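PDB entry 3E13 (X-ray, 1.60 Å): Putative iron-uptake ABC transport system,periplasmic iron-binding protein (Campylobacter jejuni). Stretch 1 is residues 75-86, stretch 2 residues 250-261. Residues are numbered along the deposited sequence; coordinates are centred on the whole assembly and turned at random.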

# COMPACT_ATOMS: atom_id res chain seq x y z
N PRO A 75 -11.31 3.84 -18.95
CA PRO A 75 -10.84 5.20 -18.63
C PRO A 75 -11.95 6.10 -18.14
O PRO A 75 -13.09 6.03 -18.59
N VAL A 76 -11.56 7.01 -17.22
CA VAL A 76 -12.43 8.02 -16.66
C VAL A 76 -11.77 9.36 -16.85
O VAL A 76 -10.64 9.54 -16.44
N SER A 77 -12.48 10.28 -17.51
CA SER A 77 -11.99 11.65 -17.73
C SER A 77 -12.79 12.58 -16.82
O SER A 77 -13.93 12.93 -17.15
N SER A 78 -12.18 12.97 -15.69
CA SER A 78 -12.86 13.74 -14.65
C SER A 78 -12.03 14.98 -14.38
O SER A 78 -10.83 14.90 -13.99
N LYS A 79 -12.64 16.14 -14.53
CA LYS A 79 -11.93 17.37 -14.16
C LYS A 79 -11.59 17.41 -12.68
O LYS A 79 -10.55 18.00 -12.27
N TYR A 80 -12.46 16.81 -11.88
CA TYR A 80 -12.30 16.79 -10.44
C TYR A 80 -11.04 15.98 -10.08
O TYR A 80 -10.16 16.47 -9.35
N LEU A 81 -10.94 14.75 -10.61
CA LEU A 81 -9.78 13.92 -10.31
C LEU A 81 -8.48 14.55 -10.83
O LEU A 81 -7.43 14.44 -10.18
N GLU A 82 -8.52 15.20 -12.00
CA GLU A 82 -7.33 15.71 -12.60
C GLU A 82 -6.90 16.98 -11.87
O GLU A 82 -5.73 17.30 -11.81
N GLU A 83 -7.83 17.67 -11.27
CA GLU A 83 -7.46 18.91 -10.55
C GLU A 83 -6.77 18.59 -9.24
O GLU A 83 -5.82 19.29 -8.79
N PHE A 84 -7.22 17.55 -8.60
CA PHE A 84 -6.77 17.29 -7.24
C PHE A 84 -5.75 16.16 -7.11
O PHE A 84 -5.10 16.05 -6.07
N ILE A 85 -5.65 15.29 -8.11
CA ILE A 85 -4.58 14.26 -8.11
C ILE A 85 -3.47 14.75 -9.03
O ILE A 85 -3.71 14.97 -10.22
N PRO A 86 -2.25 14.87 -8.52
CA PRO A 86 -1.11 15.17 -9.37
C PRO A 86 -0.94 14.11 -10.45
O PRO A 86 -1.20 12.92 -10.19
N ALA A 250 -20.06 5.09 -10.40
CA ALA A 250 -18.68 4.75 -10.25
C ALA A 250 -17.82 6.03 -10.26
O ALA A 250 -16.98 6.20 -9.40
N LYS A 251 -18.09 6.90 -11.20
CA LYS A 251 -17.37 8.15 -11.36
C LYS A 251 -17.63 9.04 -10.16
O LYS A 251 -16.69 9.67 -9.64
N LYS A 252 -18.87 9.06 -9.67
CA LYS A 252 -19.23 9.83 -8.48
C LYS A 252 -18.45 9.34 -7.27
O LYS A 252 -17.93 10.15 -6.46
N PHE A 253 -18.33 8.04 -7.15
CA PHE A 253 -17.61 7.44 -6.04
C PHE A 253 -16.12 7.78 -6.10
O PHE A 253 -15.52 8.08 -5.06
N MET A 254 -15.52 7.69 -7.29
CA MET A 254 -14.11 7.98 -7.49
C MET A 254 -13.85 9.46 -7.06
O MET A 254 -12.91 9.72 -6.29
N GLU A 255 -14.72 10.37 -7.50
CA GLU A 255 -14.58 11.78 -7.13
C GLU A 255 -14.77 11.98 -5.64
O GLU A 255 -14.03 12.76 -5.01
N PHE A 256 -15.73 11.28 -5.06
CA PHE A 256 -16.00 11.37 -3.63
C PHE A 256 -14.75 10.97 -2.81
O PHE A 256 -14.46 11.57 -1.77
N MET A 257 -13.99 10.00 -3.28
CA MET A 257 -12.79 9.57 -2.57
C MET A 257 -11.72 10.67 -2.52
O MET A 257 -10.88 10.64 -1.62
N LEU A 258 -11.76 11.63 -3.43
CA LEU A 258 -10.82 12.77 -3.41
C LEU A 258 -11.43 14.01 -2.81
O LEU A 258 -10.82 15.08 -2.88
N SER A 259 -12.64 13.91 -2.26
CA SER A 259 -13.28 15.09 -1.64
C SER A 259 -12.59 15.46 -0.34
O SER A 259 -11.93 14.66 0.27
N PRO A 260 -12.69 16.73 0.06
CA PRO A 260 -12.05 17.19 1.29
C PRO A 260 -12.33 16.38 2.52
O PRO A 260 -11.36 16.03 3.22
N GLU A 261 -13.59 16.03 2.77
CA GLU A 261 -13.96 15.29 3.96
C GLU A 261 -13.38 13.89 3.98
O GLU A 261 -12.92 13.43 5.01

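Two helices that run in nearly the same direction can be joined by a stripe of apolar side chains with a single direct hydrogen bond, and the contact between residues 75-86 and 250-261 of this putative periplasmic iron-binding protein is a compact example. The axes of helix 79-84 and helix 250-257 approach to 9.4 Å at 23°, and together the stretches bury 555 Å².

Along the second stretch, Ala-250 makes no contact, and the packing begins at Lys-251. Its CA-to-CB bond points sideways, and the chain (m, then t throughout) extends past Val-76, with CG of Lys-251 3.9 Å from Val-76 CG1. The ammonium is thereby carried to a water, which accepts from Lys-251 NZ (3.2 Å) and from the backbone Ser-77 N (3.0 Å). Lys-252 and Phe-253 lie out of reach.

Met-254 points toward the first stretch. With chi1 m, chi2 t and chi3 p, its CE lies 4.0 Å from CG2 of Val-76, whose chi1 is t, and 4.2 Å from CD1 of Leu-81.

Glu-255 supplies the polar link. Its CB leaves sideways, but the m, t rotamer brings the carboxylate nearer, and Ser-78 OG donates a hydrogen bond of 2.6 Å to Glu-255 OE2. Ser-78 (chi1 t) is also the N-cap of its helix: its OG accepts from Leu-81 N at 3.0 Å, almost linearly. One hydroxyl therefore caps its own helix while tying it to the neighbour. A second water reinforces the junction, donating to Glu-255 OE2 (2.9 Å) and accepting from Tyr-80 N (3.1 Å). The aliphatic part of Glu-255 is used as well, its CG resting 4.2 Å from CG of Leu-81 (m, t).

Phe-256 points away and Met-257 leads its end away, so the next contact is Leu-258, which points toward the partner and has more area covered than any other residue of its stretch. With chi1 at -90° and chi2 m, it meets three side chains: its CG is 3.7 Å from CG1 of Ile-85 (m, t), its CD2 is 4.2 Å from CD2 of Leu-81, and its CB is 4.1 Å from CE1 of Tyr-80.

Tyr-80, chi1 t, extends along the second stretch, its ring edge near Leu-258 O and Ser-259 N. Ser-259, chi1 p, turns its hydroxyl to its own stretch, donating from OG to Phe-256 O (2.7 Å). Pro-260 closes the contact, its CD 3.5 Å from Tyr-80 OH.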

# COMPACT_ATOMS: atom_id res chain seq x y z
CB PRO A 75 -10.27 5.70 -19.95
CG PRO A 75 -10.98 4.91 -21.02
CD PRO A 75 -11.32 3.59 -20.40
CB VAL A 76 -12.74 7.76 -15.16
CG1 VAL A 76 -13.51 8.89 -14.49
CG2 VAL A 76 -13.51 6.45 -15.01
CB SER A 77 -12.11 12.11 -19.19
OG SER A 77 -11.55 13.40 -19.36
CB SER A 78 -12.89 12.91 -13.38
OG SER A 78 -13.18 13.72 -12.26
CB LYS A 79 -12.71 18.62 -14.52
CG LYS A 79 -12.80 18.95 -15.99
CD LYS A 79 -13.54 20.23 -16.23
CE LYS A 79 -13.44 20.72 -17.66
NZ LYS A 79 -14.19 22.04 -17.82
CB TYR A 80 -13.53 16.23 -9.75
CG TYR A 80 -13.52 16.50 -8.27
CD1 TYR A 80 -13.04 15.55 -7.36
CD2 TYR A 80 -13.92 17.73 -7.75
CE1 TYR A 80 -12.96 15.80 -6.02
CE2 TYR A 80 -13.88 17.96 -6.40
CZ TYR A 80 -13.35 17.03 -5.54
OH TYR A 80 -13.33 17.24 -4.20
CB LEU A 81 -9.97 12.50 -10.90
CG LEU A 81 -11.13 11.66 -10.40
CD1 LEU A 81 -11.16 10.33 -11.14
CD2 LEU A 81 -10.98 11.36 -8.85
CB GLU A 82 -7.52 15.95 -14.12
CG GLU A 82 -7.72 14.62 -14.83
CD GLU A 82 -8.09 14.73 -16.27
OE1 GLU A 82 -8.24 13.67 -16.88
OE2 GLU A 82 -8.19 15.85 -16.80
CB GLU A 83 -8.67 19.78 -10.30
CG GLU A 83 -8.30 21.08 -9.55
CD GLU A 83 -9.22 22.21 -9.82
OE1 GLU A 83 -9.71 22.33 -10.97
OE2 GLU A 83 -9.48 22.98 -8.85
CB PHE A 84 -7.97 17.11 -6.31
CG PHE A 84 -8.76 18.36 -6.13
CD1 PHE A 84 -10.07 18.46 -6.54
CD2 PHE A 84 -8.15 19.48 -5.59
CE1 PHE A 84 -10.77 19.65 -6.44
CE2 PHE A 84 -8.84 20.62 -5.44
CZ PHE A 84 -10.15 20.73 -5.88
CB ILE A 85 -5.11 12.88 -8.60
CG1 ILE A 85 -6.34 12.46 -7.81
CG2 ILE A 85 -3.99 11.86 -8.52
CD1 ILE A 85 -6.94 11.09 -8.28
CB PRO A 86 0.09 15.17 -8.39
CG PRO A 86 -0.44 15.31 -7.12
CD PRO A 86 -1.86 14.72 -7.12
CB ALA A 250 -18.24 3.79 -11.33
CB LYS A 251 -17.70 8.82 -12.71
CG LYS A 251 -17.26 8.00 -13.88
CD LYS A 251 -17.60 8.58 -15.22
CE LYS A 251 -17.44 7.54 -16.31
NZ LYS A 251 -17.99 8.10 -17.65
CB LYS A 252 -20.73 9.73 -8.23
CG LYS A 252 -21.56 10.66 -9.09
CD LYS A 252 -23.06 10.55 -8.68
CE LYS A 252 -23.89 11.66 -9.32
NZ LYS A 252 -23.46 11.85 -10.79
CB PHE A 253 -17.81 5.90 -5.96
CG PHE A 253 -17.25 5.33 -4.74
CD1 PHE A 253 -17.94 5.35 -3.54
CD2 PHE A 253 -15.97 4.79 -4.74
CE1 PHE A 253 -17.37 4.86 -2.36
CE2 PHE A 253 -15.40 4.30 -3.58
CZ PHE A 253 -16.10 4.34 -2.40
CB MET A 254 -13.74 7.71 -8.94
CG MET A 254 -13.73 6.23 -9.27
SD MET A 254 -13.65 5.90 -11.01
CE MET A 254 -11.94 6.20 -11.35
CB GLU A 255 -15.52 12.65 -7.96
CG GLU A 255 -15.14 12.68 -9.43
CD GLU A 255 -16.06 13.48 -10.31
OE1 GLU A 255 -17.14 13.98 -9.83
OE2 GLU A 255 -15.69 13.68 -11.49
CB PHE A 256 -17.20 10.46 -3.33
CG PHE A 256 -17.68 10.52 -1.91
CD1 PHE A 256 -18.37 11.64 -1.44
CD2 PHE A 256 -17.46 9.46 -1.04
CE1 PHE A 256 -18.87 11.68 -0.13
CE2 PHE A 256 -17.95 9.53 0.30
CZ PHE A 256 -18.63 10.65 0.72
CB MET A 257 -12.18 8.33 -3.20
CG MET A 257 -13.00 7.03 -3.03
SD MET A 257 -13.48 6.68 -1.37
CE MET A 257 -11.91 6.54 -0.62
CB LEU A 258 -10.25 13.03 -4.83
CG LEU A 258 -8.97 12.30 -5.22
CD1 LEU A 258 -7.78 12.77 -4.42
CD2 LEU A 258 -9.18 10.79 -5.12
CB SER A 259 -14.76 14.81 -1.41
OG SER A 259 -15.01 13.83 -0.45
CB PRO A 260 -12.58 18.62 1.42
CG PRO A 260 -12.84 19.04 -0.01
CD PRO A 260 -13.36 17.80 -0.70
CB GLU A 261 -15.49 15.25 4.21
CG GLU A 261 -15.83 14.52 5.50
CD GLU A 261 -17.29 14.55 5.93
OE1 GLU A 261 -18.16 14.85 5.11
OE2 GLU A 261 -17.52 14.30 7.15
O HOH W 1 -15.24 9.53 -18.34
O HOH W 2 -15.45 16.36 -12.65